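Local coordinates for protein nicastrin (Dictyostelium purpureum, PDB 4R12) that probably serves as the substrate-recruiting subunit of gamma-secretase, the membrane protease complex that cleaves Notch receptors and the amyloid precursor protein within the lipid bilayer, at residues P142-I146 and F226-L230; I322-N326 and P382-F388; T375-P381 and V399-Y405. Numbering follows the deposited sequence.

Contact 1 (P142-I146 and F226-L230)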
# COMPACT_ATOMS: atom_id res chain seq x y z
N PRO A 142 22.62 -9.28 -2.67
CA PRO A 142 21.48 -8.60 -3.29
C PRO A 142 20.54 -9.56 -4.01
O PRO A 142 20.95 -10.60 -4.53
CB PRO A 142 22.15 -7.64 -4.27
CG PRO A 142 23.41 -8.35 -4.66
CD PRO A 142 23.86 -9.09 -3.43
N ILE A 143 19.26 -9.19 -4.03
CA ILE A 143 18.27 -9.92 -4.80
C ILE A 143 17.50 -8.92 -5.67
O ILE A 143 16.99 -7.91 -5.16
CB ILE A 143 17.28 -10.72 -3.89
CG1 ILE A 143 18.06 -11.57 -2.88
CG2 ILE A 143 16.37 -11.61 -4.73
CD1 ILE A 143 17.17 -12.46 -2.00
N PHE A 144 17.48 -9.16 -6.97
CA PHE A 144 16.69 -8.36 -7.91
C PHE A 144 15.64 -9.20 -8.62
O PHE A 144 15.92 -10.32 -9.04
CB PHE A 144 17.56 -7.72 -9.01
CG PHE A 144 18.44 -6.59 -8.56
CD1 PHE A 144 19.26 -6.70 -7.46
CD2 PHE A 144 18.50 -5.42 -9.30
CE1 PHE A 144 20.10 -5.66 -7.08
CE2 PHE A 144 19.35 -4.38 -8.93
CZ PHE A 144 20.15 -4.50 -7.82
N ALA A 145 14.45 -8.63 -8.80
CA ALA A 145 13.55 -9.11 -9.82
C ALA A 145 13.77 -8.28 -11.09
O ALA A 145 14.32 -7.17 -11.02
CB ALA A 145 12.09 -9.03 -9.37
N ILE A 146 13.35 -8.81 -12.23
CA ILE A 146 13.48 -8.11 -13.50
C ILE A 146 12.18 -8.27 -14.28
O ILE A 146 11.43 -9.22 -14.03
CB ILE A 146 14.67 -8.64 -14.34
CG1 ILE A 146 14.74 -10.17 -14.26
CG2 ILE A 146 15.99 -8.02 -13.87
CD1 ILE A 146 15.77 -10.77 -15.18
N PHE A 226 7.88 -8.40 -1.45
CA PHE A 226 9.30 -8.70 -1.28
C PHE A 226 10.06 -7.65 -2.10
O PHE A 226 11.01 -7.06 -1.61
CB PHE A 226 9.63 -10.12 -1.76
CG PHE A 226 11.00 -10.60 -1.35
CD1 PHE A 226 12.12 -10.24 -2.07
CD2 PHE A 226 11.15 -11.42 -0.23
CE1 PHE A 226 13.38 -10.68 -1.71
CE2 PHE A 226 12.42 -11.87 0.15
CZ PHE A 226 13.53 -11.50 -0.59
N PHE A 227 9.61 -7.46 -3.33
CA PHE A 227 10.17 -6.44 -4.24
C PHE A 227 9.21 -5.27 -4.28
O PHE A 227 8.22 -5.30 -5.00
CB PHE A 227 10.37 -7.01 -5.65
CG PHE A 227 11.27 -8.22 -5.69
CD1 PHE A 227 12.63 -8.08 -5.48
CD2 PHE A 227 10.75 -9.47 -5.90
CE1 PHE A 227 13.47 -9.19 -5.48
CE2 PHE A 227 11.58 -10.59 -5.91
CZ PHE A 227 12.94 -10.44 -5.71
N ARG A 228 9.50 -4.23 -3.50
CA ARG A 228 8.49 -3.21 -3.24
C ARG A 228 8.18 -2.30 -4.45
O ARG A 228 7.13 -1.64 -4.46
CB ARG A 228 8.90 -2.38 -2.01
CG ARG A 228 8.66 -3.18 -0.69
CD ARG A 228 9.32 -2.56 0.54
NE ARG A 228 10.74 -2.87 0.65
CZ ARG A 228 11.23 -4.02 1.12
NH1 ARG A 228 10.41 -4.99 1.52
NH2 ARG A 228 12.56 -4.21 1.18
N ASP A 229 9.04 -2.29 -5.46
CA ASP A 229 8.71 -1.58 -6.70
C ASP A 229 7.62 -2.32 -7.48
O ASP A 229 7.08 -1.78 -8.44
CB ASP A 229 9.93 -1.39 -7.59
CG ASP A 229 10.96 -0.47 -6.97
OD1 ASP A 229 10.57 0.63 -6.50
OD2 ASP A 229 12.15 -0.86 -6.92
N LEU A 230 7.31 -3.55 -7.07
CA LEU A 230 6.30 -4.36 -7.74
C LEU A 230 5.05 -4.52 -6.88
O LEU A 230 4.25 -5.43 -7.12
CB LEU A 230 6.84 -5.76 -8.08
CG LEU A 230 8.04 -5.78 -9.03
CD1 LEU A 230 8.53 -7.21 -9.27
CD2 LEU A 230 7.64 -5.10 -10.35
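Strand 143-146 belongs to the sheet of the nicastrin small lobe. Here it meets a loop of the large lobe, the one that leads from strand 214-220 to helix 234-252 in the aminopeptidase-like fold, so the contact is part of a buried apolar interface between the two lobes. Within the strand the side chains alternate: Ile143 and Ala145 point toward the loop, whereas Phe144 points away; its ring packs on Leu173 of strand 169-174.

The backbone polar groups of the strand are used mainly inside its own sheet. Ile143 and Ala145 bond to Cys24 and Tyr22 of strand 21-29, and Phe144 bonds to Ile94 and Val96 of strand 90-96. What remains for the loop is apolar, and the two segments bury 224 Å² between them. Ile143 serves two rings: its CD1 approaches CZ of Phe226 at 4.0 Å and its CG2 approaches CZ of Phe227 at 3.8 Å, both at the ring edge. Phe77 extends this aromatic group, packing against Phe226 and Phe227.

A turn shapes the loop side. Leu230 N donates to Phe227 O at 2.9 Å, spanning the short 3-10 segment 228-229, and both Phe227 and Leu230 point toward the strand and touch Ala145. Leu230 CD1 lies 4.0 Å from Ala145 CB. Phe227 also lies against the strand backbone, with its CE1 3.5 Å from Ala145 N. The alanine methyl makes a CH-pi contact over the face of the ring: Ala145 CB stands 3.7 Å from the centroid of the Phe227 ring, 8° off the ring normal.

Contact 2 (I322-N326 and P382-F388)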
# COMPACT_ATOMS: atom_id res chain seq x y z
N ILE A 322 -18.22 3.94 11.13
CA ILE A 322 -17.02 3.71 10.35
C ILE A 322 -17.22 2.53 9.41
O ILE A 322 -17.58 1.44 9.84
CB ILE A 322 -15.80 3.43 11.26
CG1 ILE A 322 -15.47 4.67 12.09
CG2 ILE A 322 -14.60 3.01 10.41
CD1 ILE A 322 -14.35 4.45 13.11
N ILE A 323 -17.01 2.77 8.12
CA ILE A 323 -17.00 1.72 7.12
C ILE A 323 -15.58 1.57 6.55
O ILE A 323 -14.99 2.54 6.07
CB ILE A 323 -17.98 2.03 5.96
CG1 ILE A 323 -19.35 2.47 6.51
CG2 ILE A 323 -18.12 0.84 5.02
CD1 ILE A 323 -20.09 1.35 7.22
N GLU A 324 -15.03 0.36 6.60
CA GLU A 324 -13.70 0.11 6.05
C GLU A 324 -13.74 -0.93 4.95
O GLU A 324 -14.39 -1.97 5.09
CB GLU A 324 -12.71 -0.34 7.14
CG GLU A 324 -11.29 -0.61 6.59
CD GLU A 324 -10.31 -1.01 7.67
OE1 GLU A 324 -10.71 -1.02 8.86
OE2 GLU A 324 -9.13 -1.32 7.34
N LEU A 325 -13.05 -0.64 3.86
CA LEU A 325 -12.84 -1.62 2.80
C LEU A 325 -11.49 -2.30 3.04
O LEU A 325 -10.49 -1.63 3.17
CB LEU A 325 -12.87 -0.95 1.43
CG LEU A 325 -14.10 -0.08 1.19
CD1 LEU A 325 -14.07 0.42 -0.24
CD2 LEU A 325 -15.39 -0.86 1.47
N ASN A 326 -11.46 -3.63 3.11
CA ASN A 326 -10.20 -4.29 3.40
C ASN A 326 -10.11 -5.66 2.76
O ASN A 326 -10.50 -6.68 3.37
CB ASN A 326 -9.99 -4.38 4.92
CG ASN A 326 -8.53 -4.60 5.28
OD1 ASN A 326 -7.91 -5.56 4.83
ND2 ASN A 326 -7.95 -3.66 6.04
N PRO A 382 -6.88 -7.99 10.73
CA PRO A 382 -6.04 -6.79 10.71
C PRO A 382 -6.69 -5.70 9.87
O PRO A 382 -6.98 -5.92 8.70
CB PRO A 382 -4.74 -7.27 10.06
CG PRO A 382 -4.71 -8.73 10.25
CD PRO A 382 -6.15 -9.19 10.27
N SER A 383 -6.95 -4.55 10.49
CA SER A 383 -7.68 -3.49 9.81
C SER A 383 -7.44 -2.15 10.49
O SER A 383 -7.15 -2.10 11.69
CB SER A 383 -9.19 -3.79 9.80
OG SER A 383 -9.66 -4.01 11.12
N SER A 384 -7.58 -1.09 9.71
CA SER A 384 -7.38 0.28 10.18
C SER A 384 -8.41 0.68 11.23
O SER A 384 -8.16 1.61 12.02
CB SER A 384 -7.43 1.24 8.99
OG SER A 384 -6.31 1.03 8.15
N SER A 385 -9.57 0.02 11.20
CA SER A 385 -10.61 0.26 12.19
C SER A 385 -10.11 -0.03 13.61
O SER A 385 -10.59 0.54 14.58
CB SER A 385 -11.84 -0.60 11.90
OG SER A 385 -12.51 -0.17 10.73
N MET A 386 -9.15 -0.94 13.71
CA MET A 386 -8.53 -1.24 15.00
C MET A 386 -7.99 0.01 15.70
O MET A 386 -8.00 0.09 16.93
CB MET A 386 -7.42 -2.26 14.82
CG MET A 386 -7.92 -3.66 14.51
SD MET A 386 -6.56 -4.83 14.29
CE MET A 386 -7.44 -6.38 14.46
N SER A 387 -7.51 0.98 14.92
CA SER A 387 -6.97 2.19 15.52
C SER A 387 -8.07 2.99 16.20
O SER A 387 -7.86 3.56 17.27
CB SER A 387 -6.26 3.05 14.47
OG SER A 387 -5.19 2.34 13.89
N PHE A 388 -9.25 3.02 15.59
CA PHE A 388 -10.38 3.74 16.19
C PHE A 388 -10.96 2.99 17.39
O PHE A 388 -11.36 3.60 18.38
CB PHE A 388 -11.46 4.01 15.14
CG PHE A 388 -11.03 4.98 14.08
CD1 PHE A 388 -10.25 4.56 13.01
CD2 PHE A 388 -11.36 6.33 14.16
CE1 PHE A 388 -9.83 5.45 12.04
CE2 PHE A 388 -10.94 7.22 13.20
CZ PHE A 388 -10.17 6.79 12.14
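Glu324 extends from its strand with chi1 and chi2 both t and lays its carboxylate over the backbone where the 382-388 segment turns into helix 385-389. OE1 accepts from Ser385 N at 2.8 Å and from Ser385 OG at 2.7 Å, while OE2 accepts from Ser384 N at 2.8 Å. Thus one acidic group takes up two successive backbone NH groups. Asn326 ND2 donates to OE2 of Glu324 at 2.9 Å, giving that oxygen a second donor. Strand 319-325 runs through the sheet of the aminopeptidase-like large lobe, between the parallel strands 214-220 and 397-401, and the helix covers one face of it. The hydroxyls of the two preceding serines have other partners: Ser384 OG bonds to Glu271 and Ser383 OG to the carbonyl of Pro381. One helical turn beyond the polar cluster, packing becomes apolar. Ile322 CD1 sits 3.5 Å from CG of Phe388, whose ring also touches Leu216 and Ile282.

Contact 3 (T375-P381 and V399-Y405)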
# COMPACT_ATOMS: atom_id res chain seq x y z
N THR A 375 -19.23 -12.85 9.36
CA THR A 375 -18.08 -13.66 9.71
C THR A 375 -18.43 -14.62 10.86
O THR A 375 -19.41 -14.41 11.58
CB THR A 375 -16.87 -12.79 10.10
OG1 THR A 375 -15.74 -13.62 10.33
CG2 THR A 375 -17.17 -11.96 11.35
N THR A 376 -17.64 -15.69 11.01
CA THR A 376 -17.79 -16.64 12.12
C THR A 376 -16.70 -16.39 13.16
O THR A 376 -16.67 -17.01 14.24
CB THR A 376 -17.71 -18.10 11.62
OG1 THR A 376 -16.44 -18.34 10.99
CG2 THR A 376 -18.82 -18.39 10.62
N GLN A 377 -15.80 -15.46 12.83
CA GLN A 377 -14.67 -15.17 13.69
C GLN A 377 -15.07 -14.17 14.76
O GLN A 377 -15.92 -13.31 14.53
CB GLN A 377 -13.49 -14.66 12.84
CG GLN A 377 -12.98 -15.71 11.84
CD GLN A 377 -12.67 -17.07 12.51
OE1 GLN A 377 -13.34 -18.06 12.26
NE2 GLN A 377 -11.64 -17.09 13.35
N THR A 378 -14.46 -14.30 15.93
CA THR A 378 -14.79 -13.43 17.06
C THR A 378 -13.75 -12.35 17.31
O THR A 378 -13.84 -11.61 18.29
CB THR A 378 -14.98 -14.24 18.34
OG1 THR A 378 -13.86 -15.11 18.53
CG2 THR A 378 -16.24 -15.08 18.23
N GLU A 379 -12.75 -12.29 16.42
CA GLU A 379 -11.79 -11.20 16.39
C GLU A 379 -11.86 -10.53 15.02
O GLU A 379 -11.99 -11.22 14.01
CB GLU A 379 -10.36 -11.70 16.65
CG GLU A 379 -10.13 -12.35 18.01
CD GLU A 379 -8.67 -12.74 18.22
OE1 GLU A 379 -7.84 -12.42 17.34
OE2 GLU A 379 -8.36 -13.36 19.26
N LEU A 380 -11.80 -9.21 14.98
CA LEU A 380 -11.64 -8.51 13.70
C LEU A 380 -10.33 -8.92 13.04
O LEU A 380 -9.36 -9.23 13.73
CB LEU A 380 -11.65 -6.99 13.90
CG LEU A 380 -12.94 -6.24 14.20
CD1 LEU A 380 -12.63 -4.78 14.08
CD2 LEU A 380 -14.07 -6.62 13.23
N PRO A 381 -10.29 -8.93 11.70
CA PRO A 381 -9.03 -9.15 10.98
C PRO A 381 -8.18 -7.90 11.06
O PRO A 381 -8.70 -6.86 11.45
CB PRO A 381 -9.49 -9.41 9.54
CG PRO A 381 -10.76 -8.62 9.41
CD PRO A 381 -11.42 -8.70 10.79
N VAL A 399 -16.16 -3.65 8.89
CA VAL A 399 -15.04 -3.93 8.01
C VAL A 399 -15.52 -4.91 6.95
O VAL A 399 -15.98 -6.01 7.25
CB VAL A 399 -13.84 -4.51 8.79
CG1 VAL A 399 -12.66 -4.75 7.87
CG2 VAL A 399 -13.45 -3.57 9.94
N ILE A 400 -15.45 -4.49 5.69
CA ILE A 400 -15.89 -5.32 4.58
C ILE A 400 -14.69 -6.02 3.92
O ILE A 400 -13.77 -5.36 3.47
CB ILE A 400 -16.64 -4.48 3.52
CG1 ILE A 400 -17.78 -3.68 4.17
CG2 ILE A 400 -17.13 -5.36 2.38
CD1 ILE A 400 -18.62 -2.86 3.16
N THR A 401 -14.72 -7.36 3.87
CA THR A 401 -13.63 -8.13 3.27
C THR A 401 -14.17 -9.23 2.37
O THR A 401 -15.38 -9.44 2.30
CB THR A 401 -12.73 -8.82 4.36
OG1 THR A 401 -13.35 -10.04 4.79
CG2 THR A 401 -12.51 -7.92 5.57
N ASP A 402 -13.26 -9.95 1.72
CA ASP A 402 -13.65 -11.06 0.86
C ASP A 402 -13.38 -12.42 1.51
O ASP A 402 -13.28 -13.44 0.81
CB ASP A 402 -12.93 -10.98 -0.49
CG ASP A 402 -11.43 -10.91 -0.37
OD1 ASP A 402 -10.89 -11.22 0.73
OD2 ASP A 402 -10.79 -10.51 -1.37
N HIS A 403 -13.27 -12.44 2.83
CA HIS A 403 -13.01 -13.69 3.53
C HIS A 403 -13.71 -13.75 4.89
O HIS A 403 -13.87 -12.73 5.58
CB HIS A 403 -11.50 -13.87 3.74
CG HIS A 403 -10.87 -12.73 4.49
ND1 HIS A 403 -10.58 -12.79 5.84
CD2 HIS A 403 -10.51 -11.49 4.09
CE1 HIS A 403 -10.06 -11.64 6.23
NE2 HIS A 403 -10.01 -10.83 5.18
N ASP A 404 -14.11 -14.95 5.28
CA ASP A 404 -14.64 -15.18 6.62
C ASP A 404 -13.47 -15.22 7.59
O ASP A 404 -13.29 -14.32 8.42
CB ASP A 404 -15.47 -16.47 6.66
CG ASP A 404 -15.83 -16.88 8.09
OD1 ASP A 404 -15.88 -16.00 8.98
OD2 ASP A 404 -16.07 -18.09 8.32
N TYR A 405 -12.66 -16.27 7.50
CA TYR A 405 -11.45 -16.36 8.31
C TYR A 405 -10.20 -16.21 7.42
O TYR A 405 -9.79 -15.09 7.11
CB TYR A 405 -11.44 -17.69 9.10
CG TYR A 405 -10.25 -17.89 10.03
CD1 TYR A 405 -9.40 -16.84 10.36
CD2 TYR A 405 -9.96 -19.15 10.55
CE1 TYR A 405 -8.31 -17.03 11.19
CE2 TYR A 405 -8.87 -19.36 11.39
CZ TYR A 405 -8.04 -18.29 11.70
OH TYR A 405 -6.95 -18.47 12.52
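The carboxylate of Asp404 receives three hydrogen bonds from two consecutive threonines. Its OD1 accepts from Thr375 OG1 and from Thr376 N, each at 2.7 Å, and its OD2 accepts from Thr376 OG1, likewise at 2.7 Å. Thr375 OG1 is an acceptor as well, taking Gln377 N at 3.1 Å. This closes an ST turn, and Gln377 points toward the other segment, with its CD 3.6 Å from CG of Tyr405, over one face of the ring. The Tyr405 hydroxyl is bonded to Glu126 N.

On the 399-405 side, His403 N donates to Thr401 OG1 at 3.1 Å and His403 ND1 to Tyr405 O at 2.7 Å. His345 on strand 339-347 bonds through NE2 to Thr401 OG1 and to His403 O. Farther along, the contact is apolar: Pro381 CB meets the edge of the His403 ring, 4.0 Å from CE1, and Leu380 CD1 lies 4.4 Å from Val399 CG2. Two ST turns, at Thr375 and at Thr401, therefore shape the loops that follow strands 370-374 and 397-401. The latter loop leaves the C-terminal ends of the parallel strands, where the active site lies in M28 aminopeptidases, the fold to which this large lobe is related.

From the N terminus, contact 1 comes first: it closes a loop of 79 residues and joins the small lobe to the loop between strand 214-220 and helix 234-252 of the large lobe. It is complete before contact 2 opens at 322-326, and their centres lie about 29 Å apart on opposite sides of the chain's centre. Contacts 2 and 3 interlock. After 322-326 come 375-381, then directly 382-388 and finally 399-405, so the two loops cross. Their strands, 319-325 and 397-401, are parallel neighbours, with Glu324 O 2.8 Å from Ile400 N and Asn326 N 2.9 Å from Ile400 O. Residues 375-388 thus join strand 397-401 and its following loop at one end, strand 319-325 at the other.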